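Local coordinates for Crh-like protein 5 (Neosartorya fumigata, PDB 6IBU) that cleaves chitin and transfers it to 1,6-beta-glucan or to other chitin chains, cross-linking polysaccharides of the fungal cell wall and septa, at residues 72-77 and 141-146. Sequence-based numbering, arbitrary orientation.
Sequences KAEVVM and TYTIDW
Antiparallel at 165°, strands 72-77 and 141-146 pair Ala73 with Ile144 and Val75 with Tyr142 as hydrogen-bonded pairs, within one of the two sheets of the GH16 beta-sandwich (jelly roll). Ile144 N donates to Ala73 O at 2.8 Å and Tyr142 N to Val75 O at 2.7 Å, both nearly straight at hydrogen, with Ala73 N and Val75 N returning bonds to Ile144 O and Tyr142 O. Ala73, Val75, Met77, Tyr142 and Ile144 line the face turned to the other sheet, where Ile89 of strand 85-93 and Val103 of strand 98-105 pack against Met77 and Tyr142. That second sheet carries Glu98 and Glu102, the probable nucleophile and proton donor. On the outer face, Thr143 OG1 comes within 3.0 Å of Glu74 OE1. With CG anti to its backbone N (chi1 -174°), Glu74 runs alongside Thr143, and its CG meets Thr141 CG2 at 3.3 Å. Lys72 CE touches Asp145 OD1 (3.5 Å), while the charged ends stay apart. On the inner face a water donates to both Ala73 O and Tyr142 O. Met77, bent at its last torsion (chi3 75°), crosses Tyr142 at about a right angle and sets CE over the ring face, 4.0 Å from the Tyr142 ring centroid, in a CH-pi contact. A second water sits 2.7 Å from Tyr142 OH in the ring plane, also within range of Met77 O.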
# COMPACT_ATOMS: atom_id res chain seq x y z
N LYS A 72 7.60 -5.21 -8.70
CA LYS A 72 6.26 -4.79 -9.15
C LYS A 72 5.21 -5.23 -8.13
O LYS A 72 5.27 -6.38 -7.66
CB LYS A 72 5.98 -5.40 -10.51
CG LYS A 72 4.84 -4.76 -11.28
CD LYS A 72 4.40 -5.58 -12.46
CE LYS A 72 4.16 -4.75 -13.69
NZ LYS A 72 3.58 -5.58 -14.77
N ALA A 73 4.25 -4.36 -7.83
CA ALA A 73 3.03 -4.73 -7.08
C ALA A 73 1.83 -4.29 -7.93
O ALA A 73 1.73 -3.11 -8.28
CB ALA A 73 3.07 -4.12 -5.70
N GLU A 74 0.97 -5.23 -8.28
CA GLU A 74 -0.23 -4.99 -9.11
C GLU A 74 -1.45 -5.47 -8.32
O GLU A 74 -1.48 -6.64 -7.91
CB GLU A 74 -0.02 -5.69 -10.45
CG GLU A 74 -1.10 -5.41 -11.47
CD GLU A 74 -0.65 -5.75 -12.88
OE1 GLU A 74 0.08 -4.91 -13.47
OE2 GLU A 74 -1.01 -6.86 -13.38
N VAL A 75 -2.42 -4.60 -8.10
CA VAL A 75 -3.61 -4.94 -7.27
C VAL A 75 -4.86 -4.63 -8.08
O VAL A 75 -4.96 -3.54 -8.61
CB VAL A 75 -3.60 -4.19 -5.93
CG1 VAL A 75 -4.78 -4.60 -5.08
CG2 VAL A 75 -2.29 -4.42 -5.19
N VAL A 76 -5.76 -5.59 -8.22
CA VAL A 76 -7.09 -5.33 -8.85
C VAL A 76 -8.07 -5.01 -7.69
O VAL A 76 -8.18 -5.91 -6.86
CB VAL A 76 -7.49 -6.53 -9.73
CG1 VAL A 76 -8.89 -6.40 -10.30
CG2 VAL A 76 -6.48 -6.73 -10.85
N MET A 77 -8.64 -3.77 -7.55
CA MET A 77 -9.40 -3.18 -6.40
C MET A 77 -10.54 -2.34 -6.98
O MET A 77 -10.54 -1.85 -8.16
CB MET A 77 -8.54 -2.30 -5.47
CG MET A 77 -9.36 -1.46 -4.51
SD MET A 77 -8.32 -0.58 -3.45
CE MET A 77 -7.70 0.70 -4.54
N THR A 141 -6.88 -1.87 -12.19
CA THR A 141 -5.59 -2.50 -11.88
C THR A 141 -4.64 -1.39 -11.44
O THR A 141 -4.28 -0.57 -12.26
CB THR A 141 -5.05 -3.28 -13.08
OG1 THR A 141 -6.07 -4.20 -13.43
CG2 THR A 141 -3.77 -4.00 -12.74
N TYR A 142 -4.25 -1.41 -10.18
CA TYR A 142 -3.30 -0.42 -9.61
C TYR A 142 -1.92 -1.07 -9.59
O TYR A 142 -1.72 -2.08 -8.90
CB TYR A 142 -3.79 0.02 -8.25
CG TYR A 142 -5.12 0.72 -8.27
CD1 TYR A 142 -5.21 2.10 -8.41
CD2 TYR A 142 -6.30 -0.00 -8.13
CE1 TYR A 142 -6.44 2.74 -8.42
CE2 TYR A 142 -7.53 0.63 -8.11
CZ TYR A 142 -7.61 2.00 -8.24
OH TYR A 142 -8.83 2.62 -8.24
N THR A 143 -1.00 -0.51 -10.34
CA THR A 143 0.34 -1.10 -10.56
C THR A 143 1.42 -0.12 -10.09
O THR A 143 1.39 1.03 -10.48
CB THR A 143 0.54 -1.43 -12.04
OG1 THR A 143 -0.60 -2.18 -12.45
CG2 THR A 143 1.83 -2.17 -12.29
N ILE A 144 2.35 -0.61 -9.29
CA ILE A 144 3.56 0.13 -8.86
C ILE A 144 4.77 -0.61 -9.40
O ILE A 144 4.95 -1.72 -8.99
CB ILE A 144 3.62 0.26 -7.33
CG1 ILE A 144 2.44 1.07 -6.79
CG2 ILE A 144 4.95 0.85 -6.91
CD1 ILE A 144 2.30 1.04 -5.30
N ASP A 145 5.51 -0.01 -10.32
CA ASP A 145 6.80 -0.51 -10.82
C ASP A 145 7.90 0.17 -10.01
O ASP A 145 7.91 1.39 -9.91
CB ASP A 145 6.95 -0.31 -12.33
CG ASP A 145 6.24 -1.42 -13.11
OD1 ASP A 145 6.82 -2.55 -13.24
OD2 ASP A 145 5.07 -1.17 -13.54
N TRP A 146 8.78 -0.60 -9.41
CA TRP A 146 9.72 -0.07 -8.42
C TRP A 146 11.12 -0.55 -8.75
O TRP A 146 11.41 -1.74 -8.62
CB TRP A 146 9.22 -0.50 -7.05
CG TRP A 146 10.16 -0.25 -5.92
CD1 TRP A 146 10.95 0.84 -5.72
CD2 TRP A 146 10.29 -1.09 -4.78
NE1 TRP A 146 11.60 0.71 -4.52
CE2 TRP A 146 11.21 -0.46 -3.93
CE3 TRP A 146 9.73 -2.32 -4.41
CZ2 TRP A 146 11.61 -1.04 -2.73
CZ3 TRP A 146 10.10 -2.88 -3.22
CH2 TRP A 146 11.03 -2.25 -2.40
O HOH W 1 -0.13 -1.23 -6.78
O HOH W 2 -11.00 1.08 -8.16